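Local coordinates for protein phosphonate monoester hydrolase (Ruegeria pomeroyi, PDB 4UPK) that is a phosphonate monoester hydrolase of the sulfatase family, in the alkaline phosphatase clan, at residues F38-Q43 and F234-Y239; L341-A346 and T370-R375. One frame throughout, in Å; residues are numbered along the deposited sequence.

How the contacts relate
Contacts 1 and 2 lie in one mixed beta sheet, their centres about 10 Å apart, and all four segments belong to the sulfatase part of the chain. Strands 35-41 and 340-346 are parallel neighbours, so the order across this part of the sheet is 234-239, 35-41, 340-346, 372-375, with only the last running antiparallel. Probable hydrogen bonds from Ile39 N to Val343 O (2.8 Å) and from Ile41 N to Thr345 O (2.9 Å) join the two contacts directly. Along the chain contact 1 closes before contact 2 opens. Contact 1 joins strands distant in sequence, contact 2 strands separated by a short excursion without helix or strand; together they build the buried centre of an alpha/beta fold.

Contact 1 of 2, residues F38-Q43 and F234-Y239; sequences FIIIDQ and FAHLTY
Phe38 and His236 stack on one face of this parallel strand pair. Both rings leave the backbone with CG anti to the backbone N (chi1 -169° for Phe38), lying side by side and pointing the same way as an offset stack, centroids 4.7 Å apart and planes inclined by 26°. CE1 of His236 sits over one face of the phenyl ring, shifted toward its rim. A nearly straight bond from ND1 of His236 to Phe38 O (2.9 Å) sets the rotation of the imidazole, the oxygen lying in the ring plane while the donor stands above the carbonyl plane. Leu237 N grips the same oxygen from the opposite face. Ile40 completes the grouping: its CD1 lies 3.4 Å from His236 CE1, at the edge of the imidazole, whereas Thr238 CG2 lies over one face, toward the rim. Phe157 also meets the His236 ring, and helix 82-91 packs on Phe38 and Ile40.

On the face carrying Ile39, Leu237 and Tyr239, contacts are apolar. Tyr239 has CG beside its backbone N (chi1 -65°), and its ring edge meets Ile39 CG2 at CD2 (3.8 Å), while its hydroxyl bonds to Thr218 of helix 213-224. Ile39 CG1 touches Leu237 CD2 at 4.2 Å.

Backbone bonds run from Phe38 N to Ala235 O, on through Ile40 N to Leu237 O and Tyr239 N to Ile40 O, and end with Asp42 N to Tyr239 O (2.8 Å); a water bridges Tyr239 O and Ile40 O. The Asp42 carboxylate turns to Arg86 and Tyr130. Adjacent parallel strands buried between helices, with a polar loop following one strand's C-terminal end, are characteristic of the central sheet of the alkaline phosphatase-like alpha/beta fold.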
# COMPACT_ATOMS: atom_id res chain seq x y z
N PHE A 38 -29.33 9.97 -2.64
CA PHE A 38 -28.61 11.20 -2.38
C PHE A 38 -28.55 12.06 -3.64
O PHE A 38 -27.79 11.77 -4.57
CB PHE A 38 -27.21 10.87 -1.82
CG PHE A 38 -26.39 12.00 -1.25
CD1 PHE A 38 -26.96 13.26 -1.04
CD2 PHE A 38 -25.08 11.79 -0.87
CE1 PHE A 38 -26.20 14.30 -0.50
CE2 PHE A 38 -24.32 12.84 -0.33
CZ PHE A 38 -24.89 14.08 -0.14
N ILE A 39 -29.40 13.13 -3.67
CA ILE A 39 -29.43 14.07 -4.80
C ILE A 39 -28.76 15.37 -4.39
O ILE A 39 -29.10 15.93 -3.34
CB ILE A 39 -30.85 14.35 -5.43
CG1 ILE A 39 -31.59 13.07 -5.80
CG2 ILE A 39 -30.75 15.33 -6.67
CD1 ILE A 39 -33.07 13.32 -6.21
N ILE A 40 -27.84 15.85 -5.26
CA ILE A 40 -27.14 17.11 -5.11
C ILE A 40 -27.35 17.93 -6.39
O ILE A 40 -26.95 17.51 -7.49
CB ILE A 40 -25.61 16.96 -4.73
CG1 ILE A 40 -25.43 16.20 -3.40
CG2 ILE A 40 -24.91 18.35 -4.70
CD1 ILE A 40 -24.01 15.92 -3.01
N ILE A 41 -28.00 19.09 -6.24
CA ILE A 41 -28.24 20.04 -7.32
C ILE A 41 -27.07 21.03 -7.20
O ILE A 41 -26.78 21.49 -6.11
CB ILE A 41 -29.63 20.75 -7.18
CG1 ILE A 41 -30.80 19.74 -7.18
CG2 ILE A 41 -29.85 21.82 -8.28
CD1 ILE A 41 -32.14 20.31 -6.61
N ASP A 42 -26.36 21.30 -8.30
CA ASP A 42 -25.26 22.25 -8.29
C ASP A 42 -25.84 23.69 -8.42
O ASP A 42 -26.73 23.94 -9.26
CB ASP A 42 -24.29 21.97 -9.45
CG ASP A 42 -22.82 22.25 -9.18
OD1 ASP A 42 -22.47 23.44 -9.03
OD2 ASP A 42 -22.02 21.29 -9.18
N GLN A 43 -25.36 24.60 -7.54
CA GLN A 43 -25.62 26.05 -7.52
C GLN A 43 -27.02 26.56 -7.21
O GLN A 43 -27.25 27.75 -7.41
CB GLN A 43 -25.03 26.71 -8.79
CG GLN A 43 -24.03 27.82 -8.52
CD GLN A 43 -22.94 27.93 -9.57
OE1 GLN A 43 -22.94 28.83 -10.40
NE2 GLN A 43 -21.97 27.03 -9.53
N PHE A 234 -27.75 2.28 -3.07
CA PHE A 234 -27.25 3.61 -2.78
C PHE A 234 -26.97 4.28 -4.14
O PHE A 234 -26.04 3.86 -4.87
CB PHE A 234 -25.99 3.56 -1.88
CG PHE A 234 -25.26 4.86 -1.62
CD1 PHE A 234 -25.95 6.07 -1.56
CD2 PHE A 234 -23.89 4.87 -1.38
CE1 PHE A 234 -25.27 7.28 -1.32
CE2 PHE A 234 -23.21 6.07 -1.13
CZ PHE A 234 -23.91 7.26 -1.08
N ALA A 235 -27.80 5.28 -4.49
CA ALA A 235 -27.70 6.01 -5.75
C ALA A 235 -27.42 7.46 -5.46
O ALA A 235 -28.09 8.08 -4.60
CB ALA A 235 -28.98 5.87 -6.57
N HIS A 236 -26.40 7.99 -6.15
CA HIS A 236 -25.95 9.37 -6.04
C HIS A 236 -26.18 10.05 -7.39
O HIS A 236 -25.52 9.72 -8.38
CB HIS A 236 -24.47 9.46 -5.57
CG HIS A 236 -24.04 10.85 -5.21
ND1 HIS A 236 -24.94 11.79 -4.74
CD2 HIS A 236 -22.80 11.40 -5.22
CE1 HIS A 236 -24.23 12.87 -4.48
NE2 HIS A 236 -22.95 12.69 -4.77
N LEU A 237 -27.15 10.97 -7.44
CA LEU A 237 -27.57 11.67 -8.65
C LEU A 237 -27.29 13.18 -8.51
O LEU A 237 -27.71 13.82 -7.54
CB LEU A 237 -29.06 11.32 -8.93
CG LEU A 237 -29.85 12.03 -10.04
CD1 LEU A 237 -29.50 11.51 -11.42
CD2 LEU A 237 -31.34 11.83 -9.81
N THR A 238 -26.49 13.71 -9.46
CA THR A 238 -25.94 15.06 -9.46
C THR A 238 -26.29 15.89 -10.71
O THR A 238 -25.72 15.70 -11.79
CB THR A 238 -24.41 14.99 -9.26
OG1 THR A 238 -23.86 14.26 -10.35
CG2 THR A 238 -24.00 14.33 -7.93
N TYR A 239 -27.20 16.85 -10.52
CA TYR A 239 -27.63 17.77 -11.56
C TYR A 239 -26.77 19.01 -11.52
O TYR A 239 -26.68 19.66 -10.49
CB TYR A 239 -29.10 18.18 -11.34
CG TYR A 239 -30.09 17.06 -11.47
CD1 TYR A 239 -30.50 16.60 -12.73
CD2 TYR A 239 -30.68 16.48 -10.34
CE1 TYR A 239 -31.45 15.59 -12.86
CE2 TYR A 239 -31.63 15.47 -10.46
CZ TYR A 239 -32.02 15.03 -11.73
OH TYR A 239 -32.98 14.07 -11.89
O HOH W 1 -24.74 18.24 -8.55

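Contact 2 of 2, residues L341-A346 and T370-R375; sequences LIVVTA and TPLIIR
Val343 packs beside Ile374, the two side chains pointing the same way from a non-hydrogen-bonded pair and meeting at their CG1 atoms (4.1 Å). Having CG1 anti to the backbone N (chi1 -174°), Val343 also presents this methyl to Leu372 CD1, whose side chain runs aslant to it. Leu372 CD1 also approaches Thr345 CB at 3.8 Å. At the other end of this row Leu341 lies alongside Ile374, Leu341 CD1 against Ile374 CG2 (3.8 Å). Helix 394-402 covers the face through Leu341, Thr345 and Leu372. The strands belong to the mixed central sheet of the alkaline phosphatase-like alpha/beta fold, where 372-375 runs antiparallel to 340-346 and passes the pairing on to strand 70-76. Two hydrogen-bonded pairs, Ile342 with Arg375 and Val344 with Ile373, put their side chains on the other face, and Val344 and Ile373 rest on helix 60-67. Arg375 leads away from the contact to a salt bridge with Asp68. Near Pro371 a side chain takes up the bonding: Thr345 OG1, anti to its own backbone N, donates to Pro371 O at 2.9 Å in the carbonyl plane. Ala346 CB fits against Thr370 CG2 (3.7 Å) and Pro371 CD, while a water joins Ala346 O to Thr370 OG1.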
# COMPACT_ATOMS: atom_id res chain seq x y z
N LEU A 341 -34.04 6.51 2.49
CA LEU A 341 -33.49 7.73 3.07
C LEU A 341 -33.22 8.63 1.86
O LEU A 341 -32.37 8.30 1.01
CB LEU A 341 -32.19 7.47 3.87
CG LEU A 341 -31.40 8.71 4.33
CD1 LEU A 341 -32.20 9.55 5.34
CD2 LEU A 341 -30.07 8.33 4.90
N ILE A 342 -34.00 9.72 1.74
CA ILE A 342 -33.87 10.68 0.66
C ILE A 342 -33.17 11.91 1.19
O ILE A 342 -33.61 12.49 2.19
CB ILE A 342 -35.22 11.01 -0.06
CG1 ILE A 342 -35.89 9.72 -0.63
CG2 ILE A 342 -35.02 12.07 -1.17
CD1 ILE A 342 -37.36 9.88 -1.13
N VAL A 343 -32.05 12.28 0.55
CA VAL A 343 -31.29 13.46 0.92
C VAL A 343 -31.21 14.36 -0.32
O VAL A 343 -30.66 13.96 -1.35
CB VAL A 343 -29.88 13.19 1.53
CG1 VAL A 343 -29.24 14.50 2.00
CG2 VAL A 343 -29.91 12.17 2.66
N VAL A 344 -31.79 15.56 -0.21
CA VAL A 344 -31.77 16.53 -1.29
C VAL A 344 -31.13 17.81 -0.75
O VAL A 344 -31.56 18.35 0.27
CB VAL A 344 -33.14 16.79 -1.99
CG1 VAL A 344 -32.97 17.73 -3.19
CG2 VAL A 344 -33.78 15.48 -2.44
N THR A 345 -30.08 18.27 -1.45
CA THR A 345 -29.36 19.48 -1.10
C THR A 345 -28.72 20.12 -2.36
O THR A 345 -28.83 19.58 -3.46
CB THR A 345 -28.26 19.13 -0.02
OG1 THR A 345 -27.79 20.33 0.60
CG2 THR A 345 -27.09 18.30 -0.58
N ALA A 346 -28.04 21.26 -2.17
CA ALA A 346 -27.19 21.91 -3.15
C ALA A 346 -25.79 21.93 -2.53
O ALA A 346 -25.66 21.96 -1.31
CB ALA A 346 -27.67 23.31 -3.47
N THR A 370 -27.61 26.89 1.43
CA THR A 370 -28.13 25.87 0.52
C THR A 370 -29.36 25.16 1.06
O THR A 370 -29.48 24.98 2.27
CB THR A 370 -27.03 24.89 0.11
OG1 THR A 370 -26.26 24.52 1.25
CG2 THR A 370 -26.12 25.46 -0.92
N PRO A 371 -30.30 24.74 0.17
CA PRO A 371 -31.46 24.00 0.65
C PRO A 371 -31.07 22.59 1.09
O PRO A 371 -30.09 22.03 0.60
CB PRO A 371 -32.40 23.99 -0.55
CG PRO A 371 -31.49 24.06 -1.75
CD PRO A 371 -30.31 24.89 -1.31
N LEU A 372 -31.83 22.02 2.05
CA LEU A 372 -31.63 20.69 2.57
C LEU A 372 -32.96 20.07 2.99
O LEU A 372 -33.65 20.60 3.86
CB LEU A 372 -30.58 20.60 3.72
CG LEU A 372 -30.38 19.20 4.35
CD1 LEU A 372 -29.86 18.18 3.35
CD2 LEU A 372 -29.45 19.26 5.51
N ILE A 373 -33.32 18.95 2.34
CA ILE A 373 -34.54 18.21 2.62
C ILE A 373 -34.11 16.79 2.89
O ILE A 373 -33.37 16.20 2.09
CB ILE A 373 -35.64 18.26 1.50
CG1 ILE A 373 -35.95 19.72 1.02
CG2 ILE A 373 -36.93 17.55 1.96
CD1 ILE A 373 -36.59 19.83 -0.40
N ILE A 374 -34.55 16.24 4.03
CA ILE A 374 -34.26 14.87 4.37
C ILE A 374 -35.54 14.14 4.69
O ILE A 374 -36.29 14.55 5.59
CB ILE A 374 -33.16 14.71 5.48
CG1 ILE A 374 -31.81 15.37 5.05
CG2 ILE A 374 -32.99 13.22 5.86
CD1 ILE A 374 -30.66 15.34 6.12
N ARG A 375 -35.81 13.06 3.95
CA ARG A 375 -36.94 12.20 4.23
C ARG A 375 -36.41 10.85 4.64
O ARG A 375 -35.58 10.25 3.95
CB ARG A 375 -37.90 12.05 3.04
CG ARG A 375 -39.27 11.62 3.53
CD ARG A 375 -40.20 11.19 2.44
NE ARG A 375 -41.47 10.70 2.99
CZ ARG A 375 -41.67 9.47 3.45
NH1 ARG A 375 -40.69 8.58 3.46
NH2 ARG A 375 -42.86 9.12 3.93
O HOH W 2 -23.99 23.01 1.01